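Local coordinates for protein dermonecrotic toxin (Pasteurella multocida, PDB 2EBF) that acts as a potent mitogen, induces bone resorption as an osteolytic toxin, and is associated with severe progressive atrophic rhinitis in pigs, at residues A355-S358 with I359-I363; D347-Y350 with D351-F354; L129-P132 with E133-A136. All blocks are in the same frame, centred on the assembly; numbering follows the deposited sequence.

Contact 1: A355-S358 with I359-I363; sequences AAMS and INERI
Ser358, Arg362 and Met357 carry this local contact, with Glu361 closing it. Ser358 stands at the N-cap of helix 359-370. Its OG accepts from Glu361 N at 3.0 Å. The OG reaches that N-H because it sits between the backbone N and the carbonyl carbon (chi1 69°). The glutamate side chain accepts in turn. Ser358 N donates to Glu361 OE2 at 2.9 Å, and meets this oxygen from above the carboxylate plane, with an N-H...O angle of 162°. The acid chain runs extended past CG, and its CG lies 3.2 Å from Ser358 OG.

Arg362 folds back over the turn, its chain bent at chi3. It grips one oxygen side-on with two nitrogens: NE lies 3.0 Å and NH2 2.8 Å from Met357 O. That oxygen lies close to the guanidinium plane, at its edge. The two bonds fix how the guanidinium is turned. NE also makes a weak bond to Ser358 O, which takes the regular helical bond from Arg362 N at 3.0 Å.

Met357 slants across the stem of the arginine, with its CB 3.7 Å from Arg362 CG. Its methyl CE rests against the same CG. Arg362 is buried, and it also makes a cation-pi contact with Phe354 and touches Trp537 of strand 537-539.

Helix 350-356 thus passes almost directly into helix 359-370. The reciprocal Ser358-Glu361 pair at the start of the second helix is a classic capping box.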
ATOM      1  N   ALA A 355       1.233  26.640 -28.048  1.00 37.15           N
ATOM      2  CA  ALA A 355       2.112  27.725 -28.523  1.00 37.66           C
ATOM      3  C   ALA A 355       1.419  28.750 -29.426  1.00 37.82           C
ATOM      4  O   ALA A 355       1.900  29.879 -29.564  1.00 38.28           O
ATOM      5  CB  ALA A 355       3.335  27.152 -29.226  1.00 37.73           C
ATOM      6  N   ALA A 356       0.301  28.363 -30.043  1.00 38.10           N
ATOM      7  CA  ALA A 356      -0.402  29.247 -30.977  1.00 38.04           C
ATOM      8  C   ALA A 356      -1.138  30.360 -30.247  1.00 37.88           C
ATOM      9  O   ALA A 356      -1.330  31.445 -30.797  1.00 38.32           O
ATOM     10  CB  ALA A 356      -1.365  28.460 -31.862  1.00 38.17           C
ATOM     11  N   MET A 357      -1.559  30.087 -29.014  1.00 37.24           N
ATOM     12  CA  MET A 357      -2.195  31.095 -28.179  1.00 36.94           C
ATOM     13  C   MET A 357      -1.165  32.103 -27.692  1.00 35.71           C
ATOM     14  O   MET A 357       0.002  31.755 -27.492  1.00 36.02           O
ATOM     15  CB  MET A 357      -2.862  30.442 -26.965  1.00 36.77           C
ATOM     16  CG  MET A 357      -4.183  29.756 -27.267  1.00 37.59           C
ATOM     17  SD  MET A 357      -4.882  28.917 -25.836  1.00 38.92           S
ATOM     18  CE  MET A 357      -3.822  27.488 -25.730  1.00 37.16           C
ATOM     19  N   SER A 358      -1.596  33.343 -27.486  1.00 34.60           N
ATOM     20  CA  SER A 358      -0.763  34.319 -26.793  1.00 33.47           C
ATOM     21  C   SER A 358      -0.536  33.845 -25.361  1.00 32.72           C
ATOM     22  O   SER A 358      -1.221  32.932 -24.886  1.00 32.54           O
ATOM     23  CB  SER A 358      -1.426  35.692 -26.784  1.00 33.40           C
ATOM     24  OG  SER A 358      -2.571  35.686 -25.958  1.00 33.52           O
ATOM     25  N   ILE A 359       0.426  34.458 -24.677  1.00 31.94           N
ATOM     26  CA  ILE A 359       0.679  34.137 -23.274  1.00 31.21           C
ATOM     27  C   ILE A 359      -0.607  34.351 -22.475  1.00 30.69           C
ATOM     28  O   ILE A 359      -1.023  33.471 -21.724  1.00 30.28           O
ATOM     29  CB  ILE A 359       1.885  34.948 -22.703  1.00 31.45           C
ATOM     30  CG1 ILE A 359       3.199  34.347 -23.216  1.00 31.82           C
ATOM     31  CG2 ILE A 359       1.874  34.982 -21.173  1.00 30.76           C
ATOM     32  CD1 ILE A 359       4.324  35.344 -23.332  1.00 32.64           C
ATOM     33  N   ASN A 360      -1.262  35.493 -22.688  1.00 29.97           N
ATOM     34  CA  ASN A 360      -2.484  35.813 -21.947  1.00 29.63           C
ATOM     35  C   ASN A 360      -3.667  34.895 -22.237  1.00 29.77           C
ATOM     36  O   ASN A 360      -4.453  34.603 -21.340  1.00 29.72           O
ATOM     37  CB  ASN A 360      -2.848  37.296 -22.100  1.00 29.20           C
ATOM     38  CG  ASN A 360      -1.832  38.200 -21.422  1.00 28.28           C
ATOM     39  OD1 ASN A 360      -0.998  37.719 -20.648  1.00 26.54           O
ATOM     40  ND2 ASN A 360      -1.877  39.496 -21.716  1.00 27.00           N
ATOM     41  N   GLU A 361      -3.777  34.427 -23.477  1.00 30.21           N
ATOM     42  CA  GLU A 361      -4.817  33.464 -23.858  1.00 30.29           C
ATOM     43  C   GLU A 361      -4.565  32.121 -23.172  1.00 30.14           C
ATOM     44  O   GLU A 361      -5.500  31.459 -22.700  1.00 30.10           O
ATOM     45  CB  GLU A 361      -4.846  33.291 -25.372  1.00 30.49           C
ATOM     46  CG  GLU A 361      -5.536  34.438 -26.085  1.00 32.54           C
ATOM     47  CD  GLU A 361      -5.339  34.418 -27.594  1.00 34.73           C
ATOM     48  OE1 GLU A 361      -6.068  35.169 -28.279  1.00 36.13           O
ATOM     49  OE2 GLU A 361      -4.458  33.681 -28.093  1.00 36.06           O
ATOM     50  N   ARG A 362      -3.293  31.733 -23.117  1.00 29.80           N
ATOM     51  CA  ARG A 362      -2.880  30.542 -22.378  1.00 29.83           C
ATOM     52  C   ARG A 362      -3.229  30.617 -20.896  1.00 29.76           C
ATOM     53  O   ARG A 362      -3.746  29.657 -20.332  1.00 30.22           O
ATOM     54  CB  ARG A 362      -1.392  30.283 -22.562  1.00 30.21           C
ATOM     55  CG  ARG A 362      -1.083  29.478 -23.815  1.00 30.98           C
ATOM     56  CD  ARG A 362       0.394  29.397 -24.067  1.00 33.05           C
ATOM     57  NE  ARG A 362       0.844  30.426 -24.992  1.00 34.10           N
ATOM     58  CZ  ARG A 362       2.109  30.809 -25.132  1.00 35.40           C
ATOM     59  NH1 ARG A 362       3.063  30.262 -24.398  1.00 36.72           N
ATOM     60  NH2 ARG A 362       2.417  31.763 -25.999  1.00 35.54           N
ATOM     61  N   ILE A 363      -2.954  31.756 -20.267  1.00 29.37           N
ATOM     62  CA  ILE A 363      -3.256  31.931 -18.847  1.00 29.00           C
ATOM     63  C   ILE A 363      -4.761  31.876 -18.593  1.00 29.25           C
ATOM     64  O   ILE A 363      -5.207  31.271 -17.602  1.00 28.78           O
ATOM     65  CB  ILE A 363      -2.683  33.255 -18.287  1.00 28.87           C
ATOM     66  CG1 ILE A 363      -1.153  33.273 -18.429  1.00 28.86           C
ATOM     67  CG2 ILE A 363      -3.138  33.460 -16.835  1.00 28.90           C
ATOM     68  CD1 ILE A 363      -0.497  34.636 -18.126  1.00 28.68           C
TER

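Contact 2: D347-Y350 with D351-F354; sequences DINY and DEQF
Tyr350 O accepts from Phe354 N at 2.8 Å. One residue earlier, Gln353 N donates to Asn349 O at 3.0 Å. Both are first-turn bonds of helix 350-356.

The chain enters this helix through a type I beta turn from Asp347 to Tyr350. Asp347 OD2 accepts from Asn349 N at 2.9 Å and so closes an Asx turn. The donor stands above the carboxylate plane, 45° out of it. Asn349 holds the N-cap position, but its side chain makes no capping bond. Its amide lies beside the Glu352 carboxylate instead, pointing the same way, with the two planes 17° apart. A water lies within bonding reach of Asn349 OD1 and of Asp351 OD1, 2.7 Å from the latter, and may bridge them. Asp351 CG sits between its own backbone N and carbonyl carbon (chi1 62°), which turns OD1 back toward the start of the helix. Asp351 N donates to another water, which may in turn donate to Ile348 O.

The Gln353 side chain lies back across the turn. Its CG is 3.4 Å from Asn349 O. The side chain crosses that of Tyr350 at about a right angle, with amide and ring planes nearly perpendicular. Gln353 OE1 comes 3.9 Å from Tyr350 CD1. On the buried side, Tyr350 and Phe354 meet at an angle, with Tyr350 CE2 4.1 Å from Phe354 CB.

The tyrosine hydroxyl is hydrogen-bonded to Tyr370 OH, at the end of helix 359-370. The Tyr350 ring packs edge-to-face on Tyr345, the last residue of helix 339-345, and on Phe539. Phe354 packs likewise on Trp537, so the first turn of helix 350-356 is seated against edge strand 537-539 of the mixed sheet.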
ATOM      1  N   ASP A 347      -3.032  14.952 -28.157  1.00 36.72           N
ATOM      2  CA  ASP A 347      -2.866  15.047 -29.605  1.00 37.48           C
ATOM      3  C   ASP A 347      -1.412  15.348 -29.916  1.00 37.23           C
ATOM      4  O   ASP A 347      -0.750  16.060 -29.155  1.00 36.79           O
ATOM      5  CB  ASP A 347      -3.746  16.163 -30.188  1.00 38.54           C
ATOM      6  CG  ASP A 347      -3.710  16.201 -31.712  1.00 40.45           C
ATOM      7  OD1 ASP A 347      -4.381  15.349 -32.341  1.00 44.12           O
ATOM      8  OD2 ASP A 347      -3.010  17.069 -32.280  1.00 42.28           O
ATOM      9  N   ILE A 348      -0.911  14.826 -31.036  1.00 36.95           N
ATOM     10  CA  ILE A 348       0.482  15.075 -31.412  1.00 37.07           C
ATOM     11  C   ILE A 348       0.792  16.571 -31.503  1.00 37.08           C
ATOM     12  O   ILE A 348       1.907  16.991 -31.200  1.00 37.26           O
ATOM     13  CB  ILE A 348       0.916  14.334 -32.727  1.00 37.34           C
ATOM     14  CG1 ILE A 348       2.383  14.642 -33.055  1.00 37.50           C
ATOM     15  CG2 ILE A 348       0.014  14.710 -33.907  1.00 37.42           C
ATOM     16  CD1 ILE A 348       3.181  13.467 -33.576  1.00 36.64           C
ATOM     17  N   ASN A 349      -0.192  17.368 -31.904  1.00 37.20           N
ATOM     18  CA  ASN A 349       0.042  18.795 -32.092  1.00 37.70           C
ATOM     19  C   ASN A 349      -0.503  19.675 -30.974  1.00 37.43           C
ATOM     20  O   ASN A 349      -0.661  20.888 -31.161  1.00 37.45           O
ATOM     21  CB  ASN A 349      -0.490  19.256 -33.447  1.00 37.74           C
ATOM     22  CG  ASN A 349       0.272  18.651 -34.604  1.00 38.93           C
ATOM     23  OD1 ASN A 349       1.498  18.533 -34.560  1.00 39.02           O
ATOM     24  ND2 ASN A 349      -0.448  18.267 -35.651  1.00 40.82           N
ATOM     25  N   TYR A 350      -0.766  19.092 -29.807  1.00 37.31           N
ATOM     26  CA  TYR A 350      -1.250  19.928 -28.702  1.00 36.99           C
ATOM     27  C   TYR A 350      -0.247  21.016 -28.353  1.00 37.28           C
ATOM     28  O   TYR A 350      -0.638  22.148 -28.054  1.00 37.50           O
ATOM     29  CB  TYR A 350      -1.629  19.149 -27.439  1.00 36.45           C
ATOM     30  CG  TYR A 350      -2.107  20.106 -26.356  1.00 35.51           C
ATOM     31  CD1 TYR A 350      -3.369  20.704 -26.434  1.00 34.26           C
ATOM     32  CD2 TYR A 350      -1.280  20.461 -25.287  1.00 33.76           C
ATOM     33  CE1 TYR A 350      -3.800  21.604 -25.466  1.00 33.98           C
ATOM     34  CE2 TYR A 350      -1.712  21.360 -24.305  1.00 34.15           C
ATOM     35  CZ  TYR A 350      -2.965  21.926 -24.407  1.00 34.24           C
ATOM     36  OH  TYR A 350      -3.389  22.821 -23.451  1.00 35.84           O
ATOM     37  N   ASP A 351       1.038  20.675 -28.397  1.00 37.78           N
ATOM     38  CA  ASP A 351       2.098  21.633 -28.096  1.00 38.68           C
ATOM     39  C   ASP A 351       2.073  22.865 -29.011  1.00 39.19           C
ATOM     40  O   ASP A 351       2.299  23.988 -28.552  1.00 38.92           O
ATOM     41  CB  ASP A 351       3.472  20.959 -28.108  1.00 38.63           C
ATOM     42  CG  ASP A 351       3.846  20.371 -29.470  1.00 40.21           C
ATOM     43  OD1 ASP A 351       2.970  20.194 -30.350  1.00 39.53           O
ATOM     44  OD2 ASP A 351       5.045  20.086 -29.649  1.00 42.06           O
ATOM     45  N   GLU A 352       1.784  22.646 -30.294  1.00 39.61           N
ATOM     46  CA  GLU A 352       1.656  23.740 -31.262  1.00 40.35           C
ATOM     47  C   GLU A 352       0.392  24.551 -31.009  1.00 39.79           C
ATOM     48  O   GLU A 352       0.392  25.773 -31.152  1.00 40.15           O
ATOM     49  CB  GLU A 352       1.649  23.205 -32.694  1.00 40.17           C
ATOM     50  CG  GLU A 352       2.907  22.460 -33.085  1.00 41.51           C
ATOM     51  CD  GLU A 352       2.881  21.971 -34.530  1.00 42.28           C
ATOM     52  OE1 GLU A 352       1.853  22.172 -35.225  1.00 43.93           O
ATOM     53  OE2 GLU A 352       3.897  21.378 -34.968  1.00 44.58           O
ATOM     54  N   GLN A 353      -0.685  23.869 -30.640  1.00 39.47           N
ATOM     55  CA  GLN A 353      -1.928  24.551 -30.304  1.00 39.26           C
ATOM     56  C   GLN A 353      -1.751  25.433 -29.060  1.00 38.50           C
ATOM     57  O   GLN A 353      -2.229  26.574 -29.026  1.00 38.23           O
ATOM     58  CB  GLN A 353      -3.049  23.541 -30.104  1.00 39.84           C
ATOM     59  CG  GLN A 353      -3.439  22.808 -31.382  1.00 42.42           C
ATOM     60  CD  GLN A 353      -4.111  21.479 -31.112  1.00 45.80           C
ATOM     61  OE1 GLN A 353      -4.758  21.294 -30.079  1.00 47.40           O
ATOM     62  NE2 GLN A 353      -3.964  20.538 -32.049  1.00 47.51           N
ATOM     63  N   PHE A 354      -1.052  24.898 -28.058  1.00 37.61           N
ATOM     64  CA  PHE A 354      -0.668  25.655 -26.861  1.00 36.73           C
ATOM     65  C   PHE A 354       0.192  26.870 -27.248  1.00 37.08           C
ATOM     66  O   PHE A 354      -0.105  27.992 -26.844  1.00 37.11           O
ATOM     67  CB  PHE A 354       0.071  24.746 -25.867  1.00 35.89           C
ATOM     68  CG  PHE A 354       0.312  25.375 -24.517  1.00 33.51           C
ATOM     69  CD1 PHE A 354       1.587  25.795 -24.148  1.00 31.78           C
ATOM     70  CD2 PHE A 354      -0.734  25.534 -23.612  1.00 32.80           C
ATOM     71  CE1 PHE A 354       1.818  26.380 -22.886  1.00 32.59           C
ATOM     72  CE2 PHE A 354      -0.516  26.122 -22.353  1.00 32.25           C
ATOM     73  CZ  PHE A 354       0.765  26.547 -21.998  1.00 31.07           C
TER
HETATM   74  O   HOH W   1       1.975  17.773 -28.315  1.00 44.93           O
HETATM   75  O   HOH W   2       3.839  19.092 -32.628  1.00 41.58           O

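Contact 3: L129-P132 with E133-A136; sequences LYLP and EMEA
Met134 N donates to Leu131 O at 2.9 Å. A water sits between Leu131 O and Glu135 OE2 and may bridge them. A second water joins Pro132 O to Glu135 N, bridging the turn at the start of helix 135-143. The sulfur of Met134 receives a weak bond from Leu131 N, at 3.4 Å from SD.

The stretch is a tight helix-to-helix connection. Helix 115-129 ends at Leu129, and Tyr130 is the first residue to leave helical geometry. Met134 then takes the N-cap position of helix 135-143. The first of these helices falls within the region of the membrane localization domain.

Met134 runs alongside Leu131 with its CG anti to the carbonyl carbon (chi1 -59°). SD is 3.8 Å from Leu131 CB. The bend at chi3 carries the methyl CE onward to Tyr130 CD1, at 3.9 Å. The same methyl lies 3.8 Å from Leu129 O.

Glu133 also runs beside Leu131, its chain bent at chi2. Its OE1 is 3.6 Å from Leu131 CB, and it forms a salt bridge with Arg741. Tyr130 OH is hydrogen-bonded to His96 of helix 88-108. Leu156 of helix 151-164 packs against Leu129, Tyr130 and Met134.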
ATOM      1  N   LEU A 129       2.784 -21.254   8.992  1.00 28.24           N
ATOM      2  CA  LEU A 129       2.496 -20.043   8.215  1.00 28.93           C
ATOM      3  C   LEU A 129       2.521 -20.245   6.705  1.00 29.35           C
ATOM      4  O   LEU A 129       1.690 -19.684   5.983  1.00 29.83           O
ATOM      5  CB  LEU A 129       3.526 -18.984   8.557  1.00 29.31           C
ATOM      6  CG  LEU A 129       3.186 -17.878   9.562  1.00 31.44           C
ATOM      7  CD1 LEU A 129       1.908 -18.135  10.342  1.00 33.26           C
ATOM      8  CD2 LEU A 129       4.370 -17.667  10.441  1.00 32.58           C
ATOM      9  N   TYR A 130       3.512 -21.002   6.243  1.00 28.24           N
ATOM     10  CA  TYR A 130       3.750 -21.207   4.821  1.00 28.38           C
ATOM     11  C   TYR A 130       3.427 -22.644   4.468  1.00 28.36           C
ATOM     12  O   TYR A 130       4.123 -23.566   4.880  1.00 28.78           O
ATOM     13  CB  TYR A 130       5.194 -20.815   4.461  1.00 27.68           C
ATOM     14  CG  TYR A 130       5.462 -19.357   4.780  1.00 28.71           C
ATOM     15  CD1 TYR A 130       5.149 -18.355   3.860  1.00 28.29           C
ATOM     16  CD2 TYR A 130       5.974 -18.972   6.029  1.00 27.95           C
ATOM     17  CE1 TYR A 130       5.377 -17.016   4.148  1.00 29.20           C
ATOM     18  CE2 TYR A 130       6.197 -17.627   6.325  1.00 29.63           C
ATOM     19  CZ  TYR A 130       5.887 -16.657   5.382  1.00 29.32           C
ATOM     20  OH  TYR A 130       6.077 -15.328   5.674  1.00 28.80           O
ATOM     21  N   LEU A 131       2.345 -22.819   3.715  1.00 28.66           N
ATOM     22  CA  LEU A 131       1.843 -24.138   3.369  1.00 29.21           C
ATOM     23  C   LEU A 131       2.769 -24.708   2.279  1.00 29.00           C
ATOM     24  O   LEU A 131       3.546 -23.951   1.703  1.00 28.45           O
ATOM     25  CB  LEU A 131       0.393 -24.024   2.899  1.00 29.42           C
ATOM     26  CG  LEU A 131      -0.661 -23.754   4.000  1.00 31.01           C
ATOM     27  CD1 LEU A 131      -0.244 -22.615   4.899  1.00 37.07           C
ATOM     28  CD2 LEU A 131      -1.996 -23.446   3.393  1.00 31.43           C
ATOM     29  N   PRO A 132       2.718 -26.029   2.025  1.00 29.15           N
ATOM     30  CA  PRO A 132       3.634 -26.626   1.035  1.00 30.09           C
ATOM     31  C   PRO A 132       3.642 -25.969  -0.348  1.00 30.41           C
ATOM     32  O   PRO A 132       4.687 -25.945  -1.008  1.00 31.49           O
ATOM     33  CB  PRO A 132       3.138 -28.074   0.931  1.00 29.42           C
ATOM     34  CG  PRO A 132       2.534 -28.341   2.272  1.00 30.79           C
ATOM     35  CD  PRO A 132       1.850 -27.055   2.638  1.00 29.73           C
ATOM     36  N   GLU A 133       2.496 -25.470  -0.805  1.00 31.00           N
ATOM     37  CA  GLU A 133       2.416 -24.862  -2.137  1.00 31.01           C
ATOM     38  C   GLU A 133       2.886 -23.400  -2.179  1.00 31.51           C
ATOM     39  O   GLU A 133       2.802 -22.745  -3.228  1.00 30.74           O
ATOM     40  CB  GLU A 133       0.999 -24.979  -2.689  1.00 31.40           C
ATOM     41  CG  GLU A 133      -0.026 -24.063  -2.018  1.00 31.19           C
ATOM     42  CD  GLU A 133      -0.653 -24.644  -0.757  1.00 32.55           C
ATOM     43  OE1 GLU A 133      -0.228 -25.717  -0.257  1.00 31.30           O
ATOM     44  OE2 GLU A 133      -1.605 -24.004  -0.265  1.00 33.21           O
ATOM     45  N   MET A 134       3.355 -22.902  -1.029  1.00 31.25           N
ATOM     46  CA  MET A 134       3.845 -21.526  -0.892  1.00 31.54           C
ATOM     47  C   MET A 134       5.375 -21.425  -0.777  1.00 31.16           C
ATOM     48  O   MET A 134       5.893 -20.441  -0.242  1.00 30.65           O
ATOM     49  CB  MET A 134       3.175 -20.866   0.325  1.00 30.97           C
ATOM     50  CG  MET A 134       1.643 -20.814   0.254  1.00 30.84           C
ATOM     51  SD  MET A 134       0.790 -20.418   1.815  1.00 33.22           S
ATOM     52  CE  MET A 134       1.674 -18.985   2.279  1.00 32.45           C
ATOM     53  N   GLU A 135       6.101 -22.415  -1.294  1.00 31.51           N
ATOM     54  CA  GLU A 135       7.572 -22.423  -1.194  1.00 31.91           C
ATOM     55  C   GLU A 135       8.257 -21.164  -1.733  1.00 31.30           C
ATOM     56  O   GLU A 135       9.155 -20.617  -1.087  1.00 31.50           O
ATOM     57  CB  GLU A 135       8.190 -23.666  -1.860  1.00 32.62           C
ATOM     58  CG  GLU A 135       8.239 -24.905  -0.965  1.00 36.34           C
ATOM     59  CD  GLU A 135       9.142 -24.720   0.249  1.00 39.79           C
ATOM     60  OE1 GLU A 135      10.362 -24.507   0.075  1.00 41.96           O
ATOM     61  OE2 GLU A 135       8.630 -24.793   1.377  1.00 39.30           O
ATOM     62  N   ALA A 136       7.855 -20.715  -2.916  1.00 30.79           N
ATOM     63  CA  ALA A 136       8.527 -19.584  -3.550  1.00 30.46           C
ATOM     64  C   ALA A 136       8.226 -18.308  -2.775  1.00 29.99           C
ATOM     65  O   ALA A 136       9.094 -17.456  -2.614  1.00 30.06           O
ATOM     66  CB  ALA A 136       8.110 -19.456  -5.009  1.00 30.90           C
TER
HETATM   67  O   HOH W   3       6.510 -23.689   2.261  1.00 38.89           O
HETATM   68  O   HOH W   4       5.583 -24.781  -3.405  1.00 36.20           O

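Overall arrangement
This chain is the C-terminal region of the toxin. Contacts 1 and 2 are consecutive on the chain and share helix 350-356. Contact 2 starts that helix. Contact 1 leaves it and caps the next one. Their centres are about 13 Å apart, and they touch where Arg362 CD lies 3.2 Å from Phe354 O. Both fall within the Pasteurella multocida toxin C2 domain. Contact 3 is on the opposite side of the chain's centre. Its centre is about 61 Å from that of contact 1 and about 53 Å from that of contact 2. It lies near a bound sugar: the Glu135 side chain is about 7 Å from a glucose. The phosphonate pocket at Cys626 includes none of these segments.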